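2,3-dihydroxybenzoate-AMP ligase (Mycobacterium smegmatis, PDB 5KEI) is an enzyme of the AMP-binding (ANL) superfamily, with a large N-terminal region and a smaller C-terminal domain. Local coordinates at residues Y230-C241 and N258-G268; L243-A252 and G268-T279. All coordinates share one frame; numbering follows the deposited sequence.

Overall arrangement
From the N-terminal end, the chain runs through helix 227-240, strand 248-251, helices 258-262 and 265-271, and strand 275-278. Interaction 1 closes the loop that leaves C241 and returns at N258, setting the first helix against the helical pair. Interaction 2 closes an overlapping loop, from A252 to G268, and pairs the two strands as neighbours in the nine-stranded mixed sheet. Because the segments alternate along the chain, the contacts cross rather than nest. G268 serves both, their centres lie about 10 Å apart, and a probable hydrogen bond joins A238 O to L243 N (3.0 Å). Together they tie helix 227-240 to the sheet through helix 265-271.

Interaction 1: residues Y230-C241 and N258-G268; sequences YVYNATASAELC and NFPLACPGLLG
Y230 reaches from helix 227-240 into the helical connection of a beta-alpha-beta unit in the AMP-binding region, seated as a knob among N258, L261, A262 and L267. The short axes of 230-240 and 258-262 cross at -75° and approach to 10.2 Å; the tight part lies at A234, A238 and G268. The CA atoms of A234 and G268 come nearest across the two segments, 4.2 Å apart. A234 CA also makes a CA-H...O contact with A262 O at 3.4 Å, and A238 CB lies 3.4 Å from G268 O. P264, which follows a cis peptide bond, packs its CB 4.0 Å from A238 CB, while C241 SG meets P264 CD at 3.8 Å. The opposite side of the helix is looser: V231, T235 and E239 turn away from the pair, and E239 is exposed. At the Y230 end, L209 and L211 of strand 207-212 also touch Y230. N258 holds its CG anti to the backbone N (chi1 -169°), which brings the amide oxygen within reach of the tyrosine hydroxyl, ring and amide planes lying 26° apart. Y230 OH donates to N258 OD1 at 2.8 Å, in the carbonyl plane and on a lone pair.

Interaction 2: residues L243-A252 and G268-T279; sequences LTADDVYLVA and GAMTVGATTVFT
Two neighbouring strands of a parallel beta-alpha-beta crossover meet here, V248-V251 pairing with T275-F278. Four backbone bonds bind them, from T275 N to D247 O, Y249 N to T275 O, V277 N to Y249 O (2.7 Å, 175° at the hydrogen) and V251 N to V277 O; a fifth, T279 N to V251 O, is weak at 3.4 Å. Side chains alternate between the faces. On one, V248 CG1 meets V277 CG2 at 3.7 Å, and L250 CD1 touches V277 CG1 (3.8 Å) and, past the strand end, T279 CG2 (3.7 Å). On the other, V251 CG2 lies over a face of the F278 ring and touches T276 CG2 at 3.5 Å, whereas T276 OG1 lies near the edge of the Y249 ring. In the type I turn T244-D247, D247 OD2 takes T244 N on its anti lone pair; OD1 salt-bridges R324 and hydrogen-bonds T297. L243 CB packs on V272 CG2 at 3.8 Å. At the end of helix 265-271, A269 O accepts V272 N and A274 N from opposite faces of its plane. With A298 and A63 bonding outward from the pair, both strands are interior, as in the parallel core of an alpha/beta sheet.

Interaction 1: residues Y230-C241 and N258-G268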
loop_
_atom_site.group_PDB
_atom_site.type_symbol
_atom_site.label_atom_id
_atom_site.label_comp_id
_atom_site.label_asym_id
_atom_site.label_seq_id
_atom_site.Cartn_x
_atom_site.Cartn_y
_atom_site.Cartn_z
ATOM N N TYR A 230 3.676 -2.682 11.656
ATOM C CA TYR A 230 2.538 -3.338 11.019
ATOM C C TYR A 230 1.657 -4.019 12.081
ATOM O O TYR A 230 0.428 -4.002 11.977
ATOM C CB TYR A 230 3.010 -4.326 9.925
ATOM C CG TYR A 230 1.979 -4.385 8.813
ATOM C CD1 TYR A 230 1.645 -3.192 8.163
ATOM C CD2 TYR A 230 1.433 -5.566 8.322
ATOM C CE1 TYR A 230 0.751 -3.137 7.139
ATOM C CE2 TYR A 230 0.504 -5.518 7.231
ATOM C CZ TYR A 230 0.178 -4.282 6.659
ATOM O OH TYR A 230 -0.702 -4.112 5.617
ATOM N N VAL A 231 2.276 -4.569 13.123
ATOM C CA VAL A 231 1.500 -5.114 14.234
ATOM C C VAL A 231 0.779 -3.968 14.940
ATOM O O VAL A 231 -0.420 -4.052 15.223
ATOM C CB VAL A 231 2.381 -5.880 15.215
ATOM C CG1 VAL A 231 1.579 -6.298 16.477
ATOM C CG2 VAL A 231 2.988 -7.095 14.512
ATOM N N TYR A 232 1.500 -2.879 15.188
ATOM C CA TYR A 232 0.843 -1.685 15.713
ATOM C C TYR A 232 -0.300 -1.154 14.821
ATOM O O TYR A 232 -1.349 -0.770 15.333
ATOM C CB TYR A 232 1.863 -0.558 15.959
ATOM C CG TYR A 232 1.244 0.768 16.400
ATOM C CD1 TYR A 232 0.390 0.839 17.507
ATOM C CD2 TYR A 232 1.464 1.935 15.679
ATOM C CE1 TYR A 232 -0.202 2.053 17.904
ATOM C CE2 TYR A 232 0.879 3.138 16.059
ATOM C CZ TYR A 232 0.042 3.196 17.169
ATOM O OH TYR A 232 -0.531 4.399 17.544
ATOM N N ASN A 233 -0.129 -1.202 13.499
ATOM C CA ASN A 233 -1.061 -0.594 12.548
ATOM C C ASN A 233 -2.425 -1.368 12.705
ATOM O O ASN A 233 -3.524 -0.816 12.825
ATOM C CB ASN A 233 -0.540 -0.729 11.107
ATOM C CG ASN A 233 -1.487 -0.134 10.114
ATOM O OD1 ASN A 233 -2.334 -0.812 9.615
ATOM N ND2 ASN A 233 -1.249 1.102 9.724
ATOM N N ALA A 234 -2.326 -2.690 12.702
ATOM C CA ALA A 234 -3.477 -3.589 12.898
ATOM C C ALA A 234 -4.117 -3.474 14.298
ATOM O O ALA A 234 -5.339 -3.371 14.426
ATOM C CB ALA A 234 -3.045 -5.027 12.623
ATOM N N THR A 235 -3.286 -3.546 15.328
ATOM C CA THR A 235 -3.757 -3.543 16.725
ATOM C C THR A 235 -4.489 -2.245 17.054
ATOM O O THR A 235 -5.643 -2.252 17.513
ATOM C CB THR A 235 -2.590 -3.705 17.690
ATOM O OG1 THR A 235 -1.821 -4.854 17.298
ATOM C CG2 THR A 235 -3.085 -3.813 19.137
ATOM N N ALA A 236 -3.800 -1.132 16.826
ATOM C CA ALA A 236 -4.373 0.182 17.063
ATOM C C ALA A 236 -5.642 0.403 16.231
ATOM O O ALA A 236 -6.586 1.005 16.712
ATOM C CB ALA A 236 -3.348 1.266 16.771
ATOM N N SER A 237 -5.669 -0.093 14.996
ATOM C CA SER A 237 -6.850 0.078 14.131
ATOM C C SER A 237 -8.018 -0.731 14.628
ATOM O O SER A 237 -9.168 -0.286 14.549
ATOM C CB SER A 237 -6.566 -0.335 12.677
ATOM O OG SER A 237 -5.551 0.451 12.126
ATOM N N ALA A 238 -7.725 -1.950 15.080
ATOM C CA ALA A 238 -8.752 -2.841 15.624
ATOM C C ALA A 238 -9.272 -2.302 16.966
ATOM O O ALA A 238 -10.451 -2.427 17.276
ATOM C CB ALA A 238 -8.209 -4.274 15.776
ATOM N N GLU A 239 -8.394 -1.686 17.748
ATOM C CA GLU A 239 -8.840 -1.023 18.954
ATOM C C GLU A 239 -9.752 0.172 18.643
ATOM O O GLU A 239 -10.762 0.383 19.311
ATOM C CB GLU A 239 -7.655 -0.550 19.784
ATOM C CG GLU A 239 -8.089 -0.018 21.141
ATOM C CD GLU A 239 -7.095 0.952 21.755
ATOM O OE1 GLU A 239 -5.880 0.872 21.442
ATOM O OE2 GLU A 239 -7.544 1.806 22.551
ATOM N N LEU A 240 -9.389 0.952 17.633
ATOM C CA LEU A 240 -10.145 2.146 17.293
ATOM C C LEU A 240 -11.519 1.750 16.775
ATOM O O LEU A 240 -12.529 2.396 17.083
ATOM C CB LEU A 240 -9.387 2.992 16.264
ATOM C CG LEU A 240 -9.989 4.310 15.749
ATOM C CD1 LEU A 240 -8.871 5.248 15.325
ATOM C CD2 LEU A 240 -10.950 4.078 14.579
ATOM N N CYS A 241 -11.557 0.674 15.999
ATOM C CA CYS A 241 -12.814 0.200 15.433
ATOM C C CYS A 241 -13.619 -0.597 16.431
ATOM O O CYS A 241 -14.725 -1.033 16.119
ATOM C CB CYS A 241 -12.566 -0.651 14.188
ATOM S SG CYS A 241 -11.864 0.268 12.796
ATOM N N ASN A 258 -3.248 -3.078 1.677
ATOM C CA ASN A 258 -3.156 -2.565 3.035
ATOM C C ASN A 258 -4.520 -2.439 3.742
ATOM O O ASN A 258 -4.667 -2.817 4.909
ATOM C CB ASN A 258 -2.464 -1.203 3.016
ATOM C CG ASN A 258 -2.103 -0.718 4.401
ATOM O OD1 ASN A 258 -1.774 -1.520 5.275
ATOM N ND2 ASN A 258 -2.148 0.591 4.608
ATOM N N PHE A 259 -5.519 -1.948 3.016
ATOM C CA PHE A 259 -6.781 -1.573 3.637
ATOM C C PHE A 259 -7.506 -2.802 4.242
ATOM O O PHE A 259 -7.779 -2.794 5.436
ATOM C CB PHE A 259 -7.648 -0.811 2.619
ATOM C CG PHE A 259 -8.892 -0.185 3.196
ATOM C CD1 PHE A 259 -9.032 0.010 4.564
ATOM C CD2 PHE A 259 -9.930 0.204 2.358
ATOM C CE1 PHE A 259 -10.173 0.585 5.098
ATOM C CE2 PHE A 259 -11.097 0.778 2.883
ATOM C CZ PHE A 259 -11.210 0.975 4.267
ATOM N N PRO A 260 -7.793 -3.871 3.448
ATOM C CA PRO A 260 -8.389 -5.039 4.132
ATOM C C PRO A 260 -7.368 -5.977 4.779
ATOM O O PRO A 260 -7.759 -6.996 5.366
ATOM C CB PRO A 260 -9.109 -5.783 3.007
ATOM C CG PRO A 260 -8.270 -5.470 1.779
ATOM C CD PRO A 260 -7.758 -4.056 1.974
ATOM N N LEU A 261 -6.082 -5.670 4.657
ATOM C CA LEU A 261 -5.076 -6.504 5.293
ATOM C C LEU A 261 -4.835 -6.101 6.764
ATOM O O LEU A 261 -4.682 -6.953 7.632
ATOM C CB LEU A 261 -3.772 -6.444 4.489
ATOM C CG LEU A 261 -2.648 -7.349 4.968
ATOM C CD1 LEU A 261 -3.125 -8.797 5.016
ATOM C CD2 LEU A 261 -1.440 -7.178 4.038
ATOM N N ALA A 262 -4.806 -4.803 7.053
ATOM C CA ALA A 262 -4.445 -4.358 8.398
ATOM C C ALA A 262 -5.117 -3.087 8.898
ATOM O O ALA A 262 -4.693 -2.536 9.898
ATOM C CB ALA A 262 -2.932 -4.179 8.465
ATOM N N CYS A 263 -6.174 -2.623 8.240
ATOM C CA CYS A 263 -6.759 -1.337 8.623
ATOM C C CYS A 263 -8.243 -1.329 9.001
ATOM O O CYS A 263 -8.993 -0.531 8.445
ATOM C CB CYS A 263 -6.543 -0.346 7.474
ATOM S SG CYS A 263 -4.786 -0.136 7.026
ATOM N N PRO A 264 -8.685 -2.181 9.956
ATOM C CA PRO A 264 -7.966 -3.209 10.724
ATOM C C PRO A 264 -7.808 -4.515 9.951
ATOM O O PRO A 264 -6.859 -5.239 10.212
ATOM C CB PRO A 264 -8.856 -3.419 11.962
ATOM C CG PRO A 264 -10.237 -3.161 11.466
ATOM C CD PRO A 264 -10.080 -2.036 10.426
ATOM N N GLY A 265 -8.725 -4.818 9.038
ATOM C CA GLY A 265 -8.576 -5.955 8.146
ATOM C C GLY A 265 -8.435 -7.303 8.836
ATOM O O GLY A 265 -8.799 -7.461 10.004
ATOM N N LEU A 266 -7.920 -8.273 8.093
ATOM C CA LEU A 266 -7.644 -9.622 8.588
ATOM C C LEU A 266 -6.753 -9.641 9.835
ATOM O O LEU A 266 -7.084 -10.284 10.827
ATOM C CB LEU A 266 -7.000 -10.460 7.475
ATOM C CG LEU A 266 -6.353 -11.767 7.951
ATOM C CD1 LEU A 266 -7.387 -12.822 8.289
ATOM C CD2 LEU A 266 -5.376 -12.283 6.925
ATOM N N LEU A 267 -5.645 -8.910 9.803
ATOM C CA LEU A 267 -4.710 -8.886 10.924
ATOM C C LEU A 267 -5.268 -8.248 12.186
ATOM O O LEU A 267 -5.098 -8.779 13.304
ATOM C CB LEU A 267 -3.430 -8.165 10.501
ATOM C CG LEU A 267 -2.706 -8.976 9.400
ATOM C CD1 LEU A 267 -1.454 -8.321 8.923
ATOM C CD2 LEU A 267 -2.372 -10.383 9.877
ATOM N N GLY A 268 -5.917 -7.102 12.026
ATOM C CA GLY A 268 -6.504 -6.442 13.172
ATOM C C GLY A 268 -7.565 -7.358 13.739
ATOM O O GLY A 268 -7.623 -7.564 14.943
#

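Interaction 2: residues L243-A252 and G268-T279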
loop_
_atom_site.group_PDB
_atom_site.type_symbol
_atom_site.label_atom_id
_atom_site.label_comp_id
_atom_site.label_asym_id
_atom_site.label_seq_id
_atom_site.Cartn_x
_atom_site.Cartn_y
_atom_site.Cartn_z
ATOM N N LEU A 243 -13.171 -3.608 17.593
ATOM C CA LEU A 243 -13.355 -5.016 17.223
ATOM C C LEU A 243 -13.271 -5.936 18.452
ATOM O O LEU A 243 -12.410 -5.760 19.313
ATOM C CB LEU A 243 -12.304 -5.451 16.191
ATOM C CG LEU A 243 -12.310 -4.882 14.763
ATOM C CD1 LEU A 243 -11.308 -5.645 13.856
ATOM C CD2 LEU A 243 -13.707 -4.875 14.149
ATOM N N THR A 244 -14.169 -6.911 18.528
ATOM C CA THR A 244 -14.103 -7.922 19.581
ATOM C C THR A 244 -14.105 -9.316 18.946
ATOM O O THR A 244 -14.307 -9.454 17.735
ATOM C CB THR A 244 -15.288 -7.801 20.593
ATOM O OG1 THR A 244 -16.517 -8.160 19.956
ATOM C CG2 THR A 244 -15.403 -6.380 21.171
ATOM N N ALA A 245 -13.891 -10.347 19.760
ATOM C CA ALA A 245 -13.947 -11.728 19.280
ATOM C C ALA A 245 -15.301 -12.089 18.654
ATOM O O ALA A 245 -15.425 -13.116 17.989
ATOM C CB ALA A 245 -13.627 -12.689 20.409
ATOM N N ASP A 246 -16.304 -11.241 18.855
ATOM C CA ASP A 246 -17.637 -11.471 18.296
ATOM C C ASP A 246 -17.798 -10.887 16.887
ATOM O O ASP A 246 -18.754 -11.208 16.191
ATOM C CB ASP A 246 -18.718 -10.874 19.208
ATOM C CG ASP A 246 -18.718 -11.485 20.606
ATOM O OD1 ASP A 246 -18.555 -12.726 20.733
ATOM O OD2 ASP A 246 -18.878 -10.710 21.583
ATOM N N ASP A 247 -16.885 -10.022 16.462
ATOM C CA ASP A 247 -17.037 -9.434 15.132
ATOM C C ASP A 247 -16.705 -10.456 14.044
ATOM O O ASP A 247 -15.900 -11.366 14.245
ATOM C CB ASP A 247 -16.163 -8.190 14.960
ATOM C CG ASP A 247 -16.717 -6.982 15.672
ATOM O OD1 ASP A 247 -17.794 -6.497 15.259
ATOM O OD2 ASP A 247 -16.073 -6.510 16.638
ATOM N N VAL A 248 -17.352 -10.294 12.897
ATOM C CA VAL A 248 -17.098 -11.107 11.711
ATOM C C VAL A 248 -16.798 -10.163 10.550
ATOM O O VAL A 248 -17.702 -9.509 10.033
ATOM C CB VAL A 248 -18.307 -12.018 11.384
ATOM C CG1 VAL A 248 -18.000 -12.917 10.212
ATOM C CG2 VAL A 248 -18.696 -12.849 12.626
ATOM N N TYR A 249 -15.525 -10.063 10.173
ATOM C CA TYR A 249 -15.096 -9.101 9.145
ATOM C C TYR A 249 -15.078 -9.732 7.751
ATOM O O TYR A 249 -14.537 -10.814 7.550
ATOM C CB TYR A 249 -13.720 -8.534 9.503
ATOM C CG TYR A 249 -13.107 -7.626 8.463
ATOM C CD1 TYR A 249 -13.488 -6.294 8.360
ATOM C CD2 TYR A 249 -12.123 -8.101 7.591
ATOM C CE1 TYR A 249 -12.916 -5.453 7.393
ATOM C CE2 TYR A 249 -11.550 -7.275 6.618
ATOM C CZ TYR A 249 -11.950 -5.956 6.526
ATOM O OH TYR A 249 -11.383 -5.139 5.584
ATOM N N LEU A 250 -15.688 -9.055 6.789
ATOM C CA LEU A 250 -15.763 -9.583 5.431
ATOM C C LEU A 250 -14.731 -8.899 4.554
ATOM O O LEU A 250 -14.754 -7.678 4.391
ATOM C CB LEU A 250 -17.160 -9.391 4.853
ATOM C CG LEU A 250 -17.366 -9.709 3.371
ATOM C CD1 LEU A 250 -17.481 -11.219 3.147
ATOM C CD2 LEU A 250 -18.589 -8.986 2.841
ATOM N N VAL A 251 -13.807 -9.690 4.022
ATOM C CA VAL A 251 -12.771 -9.200 3.123
ATOM C C VAL A 251 -13.342 -9.131 1.723
ATOM O O VAL A 251 -13.422 -10.136 1.023
ATOM C CB VAL A 251 -11.528 -10.106 3.154
ATOM C CG1 VAL A 251 -10.468 -9.622 2.154
ATOM C CG2 VAL A 251 -10.961 -10.158 4.579
ATOM N N ALA A 252 -13.755 -7.939 1.323
ATOM C CA ALA A 252 -14.401 -7.756 0.030
ATOM C C ALA A 252 -13.428 -7.173 -1.002
ATOM O O ALA A 252 -13.541 -7.436 -2.202
ATOM C CB ALA A 252 -15.630 -6.863 0.180
ATOM N N GLY A 268 -5.917 -7.102 12.026
ATOM C CA GLY A 268 -6.504 -6.442 13.172
ATOM C C GLY A 268 -7.565 -7.358 13.739
ATOM O O GLY A 268 -7.623 -7.564 14.943
ATOM N N ALA A 269 -8.381 -7.936 12.860
ATOM C CA ALA A 269 -9.364 -8.922 13.281
ATOM C C ALA A 269 -8.684 -10.050 14.076
ATOM O O ALA A 269 -9.208 -10.485 15.094
ATOM C CB ALA A 269 -10.114 -9.481 12.073
ATOM N N MET A 270 -7.502 -10.495 13.642
ATOM C CA MET A 270 -6.835 -11.601 14.320
ATOM C C MET A 270 -6.263 -11.190 15.677
ATOM O O MET A 270 -6.086 -12.031 16.546
ATOM C CB MET A 270 -5.732 -12.192 13.442
ATOM C CG MET A 270 -6.233 -13.145 12.361
ATOM S SD MET A 270 -4.891 -13.729 11.297
ATOM C CE MET A 270 -4.059 -14.875 12.368
ATOM N N THR A 271 -5.983 -9.909 15.875
ATOM C CA THR A 271 -5.494 -9.478 17.175
ATOM C C THR A 271 -6.560 -9.555 18.269
ATOM O O THR A 271 -6.211 -9.555 19.455
ATOM C CB THR A 271 -4.953 -8.035 17.151
ATOM O OG1 THR A 271 -5.994 -7.147 16.738
ATOM C CG2 THR A 271 -3.750 -7.907 16.221
ATOM N N VAL A 272 -7.844 -9.602 17.893
ATOM C CA VAL A 272 -8.922 -9.720 18.897
ATOM C C VAL A 272 -9.673 -11.057 18.859
ATOM O O VAL A 272 -10.705 -11.213 19.518
ATOM C CB VAL A 272 -10.005 -8.602 18.765
ATOM C CG1 VAL A 272 -9.429 -7.204 19.070
ATOM C CG2 VAL A 272 -10.713 -8.678 17.407
ATOM N N GLY A 273 -9.177 -12.015 18.081
ATOM C CA GLY A 273 -9.835 -13.309 17.987
ATOM C C GLY A 273 -11.184 -13.288 17.285
ATOM O O GLY A 273 -12.031 -14.147 17.531
ATOM N N ALA A 274 -11.368 -12.317 16.394
ATOM C CA ALA A 274 -12.570 -12.239 15.566
ATOM C C ALA A 274 -12.491 -13.151 14.344
ATOM O O ALA A 274 -11.420 -13.637 13.986
ATOM C CB ALA A 274 -12.813 -10.801 15.127
ATOM N N THR A 275 -13.632 -13.376 13.699
ATOM C CA THR A 275 -13.673 -14.194 12.486
ATOM C C THR A 275 -13.483 -13.328 11.236
ATOM O O THR A 275 -14.016 -12.218 11.144
ATOM C CB THR A 275 -15.012 -14.968 12.379
ATOM O OG1 THR A 275 -15.249 -15.696 13.593
ATOM C CG2 THR A 275 -15.010 -15.927 11.185
ATOM N N THR A 276 -12.724 -13.835 10.271
ATOM C CA THR A 276 -12.578 -13.163 8.988
ATOM C C THR A 276 -13.142 -14.037 7.869
ATOM O O THR A 276 -12.844 -15.233 7.790
ATOM C CB THR A 276 -11.098 -12.823 8.706
ATOM O OG1 THR A 276 -10.668 -11.785 9.602
ATOM C CG2 THR A 276 -10.912 -12.370 7.270
ATOM N N VAL A 277 -13.962 -13.435 7.013
ATOM C CA VAL A 277 -14.582 -14.121 5.879
ATOM C C VAL A 277 -14.091 -13.576 4.546
ATOM O O VAL A 277 -14.282 -12.404 4.268
ATOM C CB VAL A 277 -16.112 -13.970 5.893
ATOM C CG1 VAL A 277 -16.691 -14.614 4.661
ATOM C CG2 VAL A 277 -16.717 -14.557 7.186
ATOM N N PHE A 278 -13.475 -14.423 3.722
ATOM C CA PHE A 278 -13.019 -14.033 2.382
ATOM C C PHE A 278 -14.126 -14.239 1.343
ATOM O O PHE A 278 -14.880 -15.212 1.422
ATOM C CB PHE A 278 -11.781 -14.840 1.967
ATOM C CG PHE A 278 -10.566 -14.578 2.813
ATOM C CD1 PHE A 278 -10.425 -15.175 4.048
ATOM C CD2 PHE A 278 -9.569 -13.731 2.370
ATOM C CE1 PHE A 278 -9.324 -14.926 4.825
ATOM C CE2 PHE A 278 -8.452 -13.484 3.150
ATOM C CZ PHE A 278 -8.331 -14.080 4.373
ATOM N N THR A 279 -14.226 -13.331 0.372
ATOM C CA THR A 279 -15.160 -13.521 -0.737
ATOM C C THR A 279 -14.540 -13.113 -2.059
ATOM O O THR A 279 -13.744 -12.182 -2.140
ATOM C CB THR A 279 -16.500 -12.728 -0.566
ATOM O OG1 THR A 279 -17.316 -12.929 -1.732
ATOM C CG2 THR A 279 -16.264 -11.210 -0.369
#